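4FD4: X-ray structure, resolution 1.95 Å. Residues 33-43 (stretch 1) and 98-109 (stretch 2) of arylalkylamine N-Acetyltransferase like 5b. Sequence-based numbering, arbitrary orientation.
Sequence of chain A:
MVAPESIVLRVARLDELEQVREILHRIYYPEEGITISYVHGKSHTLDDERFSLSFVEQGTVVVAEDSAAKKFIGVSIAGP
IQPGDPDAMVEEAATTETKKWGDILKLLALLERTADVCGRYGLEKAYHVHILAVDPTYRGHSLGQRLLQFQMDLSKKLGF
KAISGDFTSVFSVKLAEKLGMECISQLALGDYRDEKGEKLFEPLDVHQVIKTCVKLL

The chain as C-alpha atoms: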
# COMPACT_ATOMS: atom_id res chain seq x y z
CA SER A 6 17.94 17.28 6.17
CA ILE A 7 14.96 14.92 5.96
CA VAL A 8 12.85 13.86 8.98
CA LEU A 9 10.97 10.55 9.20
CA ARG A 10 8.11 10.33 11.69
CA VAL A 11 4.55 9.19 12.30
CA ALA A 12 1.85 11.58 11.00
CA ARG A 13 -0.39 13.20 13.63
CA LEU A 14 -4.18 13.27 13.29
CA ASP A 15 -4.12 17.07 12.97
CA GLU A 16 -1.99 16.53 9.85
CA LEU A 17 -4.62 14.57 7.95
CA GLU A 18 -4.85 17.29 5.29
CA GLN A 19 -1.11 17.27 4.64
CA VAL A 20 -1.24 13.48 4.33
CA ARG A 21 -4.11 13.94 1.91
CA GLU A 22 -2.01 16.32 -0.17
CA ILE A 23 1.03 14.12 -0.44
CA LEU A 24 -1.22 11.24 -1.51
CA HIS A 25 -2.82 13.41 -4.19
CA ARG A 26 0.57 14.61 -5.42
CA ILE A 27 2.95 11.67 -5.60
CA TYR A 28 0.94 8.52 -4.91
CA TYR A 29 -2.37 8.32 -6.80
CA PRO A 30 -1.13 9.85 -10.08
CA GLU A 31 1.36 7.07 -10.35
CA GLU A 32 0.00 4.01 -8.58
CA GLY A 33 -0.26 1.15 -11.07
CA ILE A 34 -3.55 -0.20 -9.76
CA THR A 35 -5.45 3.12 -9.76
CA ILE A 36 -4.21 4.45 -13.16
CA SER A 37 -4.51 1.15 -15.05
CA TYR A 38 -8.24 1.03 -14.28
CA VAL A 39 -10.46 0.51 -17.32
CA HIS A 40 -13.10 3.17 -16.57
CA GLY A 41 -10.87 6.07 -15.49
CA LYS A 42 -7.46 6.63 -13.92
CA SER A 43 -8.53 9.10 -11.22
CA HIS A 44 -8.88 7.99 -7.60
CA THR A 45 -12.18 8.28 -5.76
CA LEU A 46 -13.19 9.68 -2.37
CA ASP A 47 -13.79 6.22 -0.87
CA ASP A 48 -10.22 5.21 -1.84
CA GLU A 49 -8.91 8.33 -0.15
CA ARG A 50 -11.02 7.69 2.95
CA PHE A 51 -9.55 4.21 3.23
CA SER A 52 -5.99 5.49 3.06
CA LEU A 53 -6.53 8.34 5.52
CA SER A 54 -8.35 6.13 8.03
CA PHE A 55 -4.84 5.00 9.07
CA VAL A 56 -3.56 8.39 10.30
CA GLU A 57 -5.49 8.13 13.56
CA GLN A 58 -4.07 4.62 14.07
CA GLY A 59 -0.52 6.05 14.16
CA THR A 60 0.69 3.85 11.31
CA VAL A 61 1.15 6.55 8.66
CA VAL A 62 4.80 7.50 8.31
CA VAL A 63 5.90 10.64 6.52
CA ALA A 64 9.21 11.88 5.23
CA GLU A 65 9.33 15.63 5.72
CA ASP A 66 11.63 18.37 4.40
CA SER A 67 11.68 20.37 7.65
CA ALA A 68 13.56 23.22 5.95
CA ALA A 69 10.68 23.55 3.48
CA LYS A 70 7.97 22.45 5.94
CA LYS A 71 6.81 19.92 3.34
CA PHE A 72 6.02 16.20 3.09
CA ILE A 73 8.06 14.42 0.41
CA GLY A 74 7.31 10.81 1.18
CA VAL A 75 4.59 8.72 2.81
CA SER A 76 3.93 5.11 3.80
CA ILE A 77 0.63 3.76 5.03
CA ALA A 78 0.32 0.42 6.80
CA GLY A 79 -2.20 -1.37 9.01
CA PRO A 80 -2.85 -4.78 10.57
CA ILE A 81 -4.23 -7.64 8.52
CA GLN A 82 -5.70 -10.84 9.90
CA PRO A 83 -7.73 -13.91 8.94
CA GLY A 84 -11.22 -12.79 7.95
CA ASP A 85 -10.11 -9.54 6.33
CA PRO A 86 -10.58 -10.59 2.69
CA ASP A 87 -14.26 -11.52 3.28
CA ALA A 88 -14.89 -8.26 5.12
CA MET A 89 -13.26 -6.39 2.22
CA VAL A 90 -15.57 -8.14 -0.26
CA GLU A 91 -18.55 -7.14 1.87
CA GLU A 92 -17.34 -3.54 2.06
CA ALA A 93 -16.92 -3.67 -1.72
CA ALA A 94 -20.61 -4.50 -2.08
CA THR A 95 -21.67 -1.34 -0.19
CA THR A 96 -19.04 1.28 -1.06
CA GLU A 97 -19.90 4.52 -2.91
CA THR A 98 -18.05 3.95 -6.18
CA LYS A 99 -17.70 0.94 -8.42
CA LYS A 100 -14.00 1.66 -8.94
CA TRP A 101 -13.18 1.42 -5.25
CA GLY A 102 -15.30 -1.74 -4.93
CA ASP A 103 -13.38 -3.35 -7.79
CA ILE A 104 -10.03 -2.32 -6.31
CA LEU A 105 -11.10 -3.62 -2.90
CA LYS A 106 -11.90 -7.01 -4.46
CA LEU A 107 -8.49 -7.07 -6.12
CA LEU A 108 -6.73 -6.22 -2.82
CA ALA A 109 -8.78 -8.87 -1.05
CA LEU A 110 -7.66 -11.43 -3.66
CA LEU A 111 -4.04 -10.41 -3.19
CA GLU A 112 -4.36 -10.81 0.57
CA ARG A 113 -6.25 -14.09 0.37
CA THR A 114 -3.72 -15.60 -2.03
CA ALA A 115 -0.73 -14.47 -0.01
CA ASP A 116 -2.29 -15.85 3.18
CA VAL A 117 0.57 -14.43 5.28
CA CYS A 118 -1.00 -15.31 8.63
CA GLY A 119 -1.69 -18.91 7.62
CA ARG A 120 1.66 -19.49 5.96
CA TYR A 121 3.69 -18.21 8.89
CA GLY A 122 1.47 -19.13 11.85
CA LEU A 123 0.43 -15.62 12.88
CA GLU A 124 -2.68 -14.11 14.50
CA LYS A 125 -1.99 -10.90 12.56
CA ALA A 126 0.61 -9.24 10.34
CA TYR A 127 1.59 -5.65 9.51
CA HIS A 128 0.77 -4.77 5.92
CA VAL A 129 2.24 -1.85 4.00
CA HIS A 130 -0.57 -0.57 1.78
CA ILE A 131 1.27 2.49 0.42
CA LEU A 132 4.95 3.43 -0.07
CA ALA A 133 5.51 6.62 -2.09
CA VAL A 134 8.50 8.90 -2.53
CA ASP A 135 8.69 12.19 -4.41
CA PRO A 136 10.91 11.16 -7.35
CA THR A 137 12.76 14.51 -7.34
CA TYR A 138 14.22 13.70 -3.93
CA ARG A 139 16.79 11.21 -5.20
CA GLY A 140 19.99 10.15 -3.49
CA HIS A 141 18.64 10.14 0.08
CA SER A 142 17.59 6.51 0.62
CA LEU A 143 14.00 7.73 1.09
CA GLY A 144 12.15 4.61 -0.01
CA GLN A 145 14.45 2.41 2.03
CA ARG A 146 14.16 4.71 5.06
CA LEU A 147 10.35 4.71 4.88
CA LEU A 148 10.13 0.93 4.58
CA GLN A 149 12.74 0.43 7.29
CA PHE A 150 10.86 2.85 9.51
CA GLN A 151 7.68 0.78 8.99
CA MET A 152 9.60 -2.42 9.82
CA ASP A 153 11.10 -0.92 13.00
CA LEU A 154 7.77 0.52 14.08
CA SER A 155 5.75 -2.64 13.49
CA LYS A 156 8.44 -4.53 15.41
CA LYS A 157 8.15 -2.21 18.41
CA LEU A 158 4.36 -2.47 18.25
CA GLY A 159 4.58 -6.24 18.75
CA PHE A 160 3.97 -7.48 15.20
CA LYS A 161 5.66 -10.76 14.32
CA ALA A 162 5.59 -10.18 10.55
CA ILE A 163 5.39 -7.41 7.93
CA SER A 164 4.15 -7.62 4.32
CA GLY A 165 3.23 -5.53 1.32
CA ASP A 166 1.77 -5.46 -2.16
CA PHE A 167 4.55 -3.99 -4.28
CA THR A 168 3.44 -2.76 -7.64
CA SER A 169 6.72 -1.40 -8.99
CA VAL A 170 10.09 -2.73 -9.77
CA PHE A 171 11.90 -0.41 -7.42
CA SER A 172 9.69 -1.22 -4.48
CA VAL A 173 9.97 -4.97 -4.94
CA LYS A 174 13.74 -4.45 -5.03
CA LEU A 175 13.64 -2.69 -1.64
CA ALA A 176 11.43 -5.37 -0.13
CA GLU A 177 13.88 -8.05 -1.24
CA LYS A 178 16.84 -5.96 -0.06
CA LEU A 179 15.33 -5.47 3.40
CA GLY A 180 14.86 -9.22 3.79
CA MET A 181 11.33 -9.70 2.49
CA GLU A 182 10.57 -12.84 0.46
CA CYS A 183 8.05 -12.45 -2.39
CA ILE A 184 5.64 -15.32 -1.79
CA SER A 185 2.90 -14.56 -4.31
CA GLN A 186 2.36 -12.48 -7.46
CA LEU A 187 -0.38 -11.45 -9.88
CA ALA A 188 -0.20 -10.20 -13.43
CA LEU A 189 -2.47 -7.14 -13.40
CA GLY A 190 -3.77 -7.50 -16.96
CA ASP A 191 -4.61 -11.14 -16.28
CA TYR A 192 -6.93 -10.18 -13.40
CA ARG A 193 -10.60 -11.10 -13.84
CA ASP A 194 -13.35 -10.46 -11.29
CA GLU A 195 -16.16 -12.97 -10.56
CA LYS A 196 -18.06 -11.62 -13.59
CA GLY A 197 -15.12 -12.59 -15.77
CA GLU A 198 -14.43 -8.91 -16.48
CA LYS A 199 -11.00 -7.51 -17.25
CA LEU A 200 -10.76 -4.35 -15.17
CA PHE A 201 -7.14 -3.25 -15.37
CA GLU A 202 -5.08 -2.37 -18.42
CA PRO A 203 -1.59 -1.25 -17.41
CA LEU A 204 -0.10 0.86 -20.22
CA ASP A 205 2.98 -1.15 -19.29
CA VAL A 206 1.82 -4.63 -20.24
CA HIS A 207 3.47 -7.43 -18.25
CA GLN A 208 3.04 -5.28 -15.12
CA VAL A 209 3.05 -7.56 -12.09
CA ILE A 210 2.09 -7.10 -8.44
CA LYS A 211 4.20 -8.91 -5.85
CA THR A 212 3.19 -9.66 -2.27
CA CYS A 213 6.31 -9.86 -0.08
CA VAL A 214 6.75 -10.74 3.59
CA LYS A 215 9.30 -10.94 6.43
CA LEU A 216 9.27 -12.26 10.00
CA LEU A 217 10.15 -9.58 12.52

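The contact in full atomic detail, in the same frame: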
# COMPACT_ATOMS: atom_id res chain seq x y z
N GLY A 33 0.12 2.03 -9.98
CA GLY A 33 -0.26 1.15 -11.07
C GLY A 33 -1.71 0.70 -11.03
O GLY A 33 -2.42 0.75 -12.03
N ILE A 34 -2.17 0.25 -9.87
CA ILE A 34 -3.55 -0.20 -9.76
C ILE A 34 -4.55 0.89 -10.15
O ILE A 34 -5.36 0.69 -11.05
CB ILE A 34 -3.85 -0.80 -8.36
CG1 ILE A 34 -3.04 -2.10 -8.18
CG2 ILE A 34 -5.34 -1.09 -8.20
CD1 ILE A 34 -3.12 -2.70 -6.78
N THR A 35 -4.49 2.05 -9.50
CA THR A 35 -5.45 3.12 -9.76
C THR A 35 -5.44 3.68 -11.20
O THR A 35 -6.50 3.89 -11.78
CB THR A 35 -5.38 4.24 -8.66
OG1 THR A 35 -5.80 5.51 -9.18
CG2 THR A 35 -3.99 4.35 -8.11
N ILE A 36 -4.26 3.87 -11.80
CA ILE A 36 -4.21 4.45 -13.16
C ILE A 36 -4.38 3.44 -14.30
O ILE A 36 -4.59 3.84 -15.45
CB ILE A 36 -2.93 5.31 -13.42
CG1 ILE A 36 -1.69 4.43 -13.45
CG2 ILE A 36 -2.81 6.42 -12.38
CD1 ILE A 36 -0.49 5.11 -14.09
N SER A 37 -4.30 2.15 -14.01
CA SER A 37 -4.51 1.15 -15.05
C SER A 37 -5.99 0.80 -15.21
O SER A 37 -6.38 0.06 -16.12
CB SER A 37 -3.71 -0.11 -14.76
OG SER A 37 -4.36 -0.89 -13.76
N TYR A 38 -6.82 1.35 -14.32
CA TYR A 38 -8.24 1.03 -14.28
C TYR A 38 -8.94 1.39 -15.58
O TYR A 38 -8.77 2.49 -16.12
CB TYR A 38 -8.92 1.73 -13.11
CG TYR A 38 -10.35 1.28 -12.84
CD1 TYR A 38 -10.63 -0.04 -12.50
CD2 TYR A 38 -11.40 2.17 -12.88
CE1 TYR A 38 -11.94 -0.45 -12.22
CE2 TYR A 38 -12.70 1.78 -12.61
CZ TYR A 38 -12.96 0.47 -12.29
OH TYR A 38 -14.26 0.09 -12.01
N VAL A 39 -9.75 0.45 -16.05
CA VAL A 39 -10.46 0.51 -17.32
C VAL A 39 -11.42 1.69 -17.50
O VAL A 39 -11.55 2.21 -18.61
CB VAL A 39 -11.20 -0.83 -17.54
CG1 VAL A 39 -12.50 -0.62 -18.30
CG2 VAL A 39 -10.29 -1.83 -18.23
N HIS A 40 -12.09 2.12 -16.43
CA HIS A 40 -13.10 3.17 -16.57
C HIS A 40 -12.67 4.56 -16.08
O HIS A 40 -13.52 5.41 -15.81
CB HIS A 40 -14.41 2.76 -15.89
CG HIS A 40 -14.93 1.43 -16.33
ND1 HIS A 40 -15.36 1.18 -17.62
CD2 HIS A 40 -15.08 0.26 -15.66
CE1 HIS A 40 -15.75 -0.08 -17.72
NE2 HIS A 40 -15.59 -0.66 -16.54
N GLY A 41 -11.37 4.79 -15.97
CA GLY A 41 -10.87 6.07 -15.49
C GLY A 41 -9.71 5.93 -14.52
O GLY A 41 -9.74 5.10 -13.60
N LYS A 42 -8.68 6.75 -14.71
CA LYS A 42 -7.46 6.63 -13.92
C LYS A 42 -7.51 7.39 -12.59
O LYS A 42 -6.68 7.16 -11.71
CB LYS A 42 -6.25 7.09 -14.74
CG LYS A 42 -6.31 8.56 -15.18
CD LYS A 42 -5.11 8.96 -16.03
CE LYS A 42 -4.98 8.09 -17.28
NZ LYS A 42 -4.02 6.95 -17.10
N SER A 43 -8.48 8.29 -12.44
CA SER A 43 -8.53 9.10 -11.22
C SER A 43 -8.96 8.27 -10.01
O SER A 43 -9.76 7.33 -10.14
CB SER A 43 -9.49 10.28 -11.37
OG SER A 43 -9.48 11.08 -10.20
N THR A 98 -18.37 4.05 -4.77
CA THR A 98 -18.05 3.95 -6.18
C THR A 98 -17.75 2.53 -6.63
O THR A 98 -17.28 1.71 -5.85
CB THR A 98 -16.86 4.87 -6.58
OG1 THR A 98 -15.63 4.32 -6.09
CG2 THR A 98 -17.04 6.28 -6.02
N LYS A 99 -18.01 2.25 -7.90
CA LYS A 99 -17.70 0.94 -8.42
C LYS A 99 -16.19 0.74 -8.49
O LYS A 99 -15.71 -0.36 -8.25
CB LYS A 99 -18.34 0.69 -9.80
CG LYS A 99 -17.91 -0.64 -10.43
CD LYS A 99 -18.99 -1.25 -11.30
CE LYS A 99 -18.47 -2.47 -12.06
NZ LYS A 99 -17.81 -3.46 -11.18
N LYS A 100 -15.45 1.79 -8.81
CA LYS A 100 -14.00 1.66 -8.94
C LYS A 100 -13.37 1.17 -7.65
O LYS A 100 -12.52 0.27 -7.65
CB LYS A 100 -13.34 2.97 -9.37
CG LYS A 100 -11.82 2.86 -9.44
CD LYS A 100 -11.17 4.09 -10.09
CE LYS A 100 -9.66 3.97 -10.09
NZ LYS A 100 -9.01 4.94 -11.04
N TRP A 101 -13.76 1.79 -6.54
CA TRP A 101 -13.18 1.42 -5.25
C TRP A 101 -13.61 0.01 -4.85
O TRP A 101 -12.82 -0.73 -4.28
CB TRP A 101 -13.49 2.42 -4.14
CG TRP A 101 -12.91 2.01 -2.79
CD1 TRP A 101 -13.60 1.80 -1.62
CD2 TRP A 101 -11.53 1.73 -2.49
NE1 TRP A 101 -12.73 1.44 -0.62
CE2 TRP A 101 -11.45 1.37 -1.13
CE3 TRP A 101 -10.35 1.76 -3.25
CZ2 TRP A 101 -10.25 1.05 -0.50
CZ3 TRP A 101 -9.15 1.42 -2.63
CH2 TRP A 101 -9.12 1.08 -1.27
N GLY A 102 -14.85 -0.36 -5.16
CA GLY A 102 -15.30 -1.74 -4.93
C GLY A 102 -14.47 -2.76 -5.69
O GLY A 102 -14.06 -3.79 -5.13
N ASP A 103 -14.20 -2.48 -6.96
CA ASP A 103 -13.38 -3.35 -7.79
C ASP A 103 -11.95 -3.46 -7.25
O ASP A 103 -11.36 -4.56 -7.21
CB ASP A 103 -13.34 -2.86 -9.25
CG ASP A 103 -14.68 -2.95 -9.95
OD1 ASP A 103 -14.85 -2.26 -10.98
OD2 ASP A 103 -15.57 -3.71 -9.48
N ILE A 104 -11.39 -2.32 -6.86
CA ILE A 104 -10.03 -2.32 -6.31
C ILE A 104 -9.97 -3.11 -5.01
O ILE A 104 -9.05 -3.91 -4.79
CB ILE A 104 -9.46 -0.89 -6.13
CG1 ILE A 104 -9.21 -0.26 -7.51
CG2 ILE A 104 -8.15 -0.93 -5.36
CD1 ILE A 104 -8.91 1.24 -7.46
N LEU A 105 -10.97 -2.90 -4.16
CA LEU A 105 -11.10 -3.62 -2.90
C LEU A 105 -11.13 -5.13 -3.12
O LEU A 105 -10.48 -5.88 -2.39
CB LEU A 105 -12.37 -3.19 -2.17
CG LEU A 105 -12.21 -2.20 -1.03
CD1 LEU A 105 -13.58 -1.71 -0.56
CD2 LEU A 105 -11.44 -2.86 0.11
N LYS A 106 -11.90 -5.58 -4.12
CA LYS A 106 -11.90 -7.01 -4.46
C LYS A 106 -10.54 -7.50 -4.91
O LYS A 106 -10.11 -8.60 -4.52
CB LYS A 106 -12.94 -7.33 -5.53
CG LYS A 106 -14.38 -7.16 -5.08
CD LYS A 106 -15.27 -7.26 -6.29
CE LYS A 106 -16.72 -7.00 -5.95
NZ LYS A 106 -17.58 -7.23 -7.14
N LEU A 107 -9.86 -6.72 -5.74
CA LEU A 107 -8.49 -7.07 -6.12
C LEU A 107 -7.53 -7.20 -4.92
O LEU A 107 -6.76 -8.17 -4.82
CB LEU A 107 -7.94 -6.07 -7.13
CG LEU A 107 -6.44 -6.15 -7.44
CD1 LEU A 107 -6.07 -7.51 -8.06
CD2 LEU A 107 -6.06 -5.02 -8.37
N LEU A 108 -7.56 -6.22 -4.03
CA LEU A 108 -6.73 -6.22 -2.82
C LEU A 108 -7.03 -7.43 -1.95
O LEU A 108 -6.12 -8.08 -1.41
CB LEU A 108 -6.97 -4.95 -2.01
CG LEU A 108 -6.55 -3.64 -2.67
CD1 LEU A 108 -6.89 -2.44 -1.77
CD2 LEU A 108 -5.08 -3.67 -3.00
N ALA A 109 -8.32 -7.70 -1.78
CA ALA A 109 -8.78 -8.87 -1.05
C ALA A 109 -8.20 -10.14 -1.66
O ALA A 109 -7.73 -11.03 -0.95
CB ALA A 109 -10.31 -8.93 -1.03

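The contact centres on Lys 100, a lysine buried by its surroundings and satisfied by backbone carbonyls alone. From the helix that begins at Lys 99, its side chain runs fully extended, all four chi angles t, so that the ammonium reaches the pocket between the short helix of stretch 1 and the loop after it. There Lys 100 NZ donates to three carbonyls, Thr 35 O of the helix at 2.8 Å, and Gly 41 O and Ser 43 O of the loop, each at 2.7 Å. Three N-H groups thus meet three acceptors, and three carbonyl oxygens, one from the helix and two from the loop, gain a partner. A long side chain ending in several donors suits this place. Gly 41 closes the type I turn that starts at Tyr 38; its phi of 138° and psi of 135° would jam a CB against the preceding carbonyl oxygen, so glycine fits the backbone that presents its own oxygen to the lysine. Thr 35 OG1 adds a weak bond to Lys 42 O, 3.1 Å, tying helix to loop beside the ammonium.

The aliphatic part of Lys 100 is used as well. Its CG lies over one face of the Tyr 38 ring, 3.7 Å from the centroid, a CH-pi contact that shields the methylenes. Tyr 38 then carries its hydroxyl past them, at the ring's edge, where Tyr 38 OH donates to Asp 103 OD1 at 2.6 Å. The carboxylate also forms a salt bridge one helical turn back, Lys 99 NZ to Asp 103 OD2 at 2.8 Å, so its charge is compensated within its own helix while it accepts from the tyrosine.

Further along the helix the contact turns apolar. Ile 34, buried and pointing toward stretch 2, places CG2 4.0 Å from both Ile 104 CG2 and Leu 107 CD2; branched hydrocarbon chains, with no polar groups to satisfy, suit this packing.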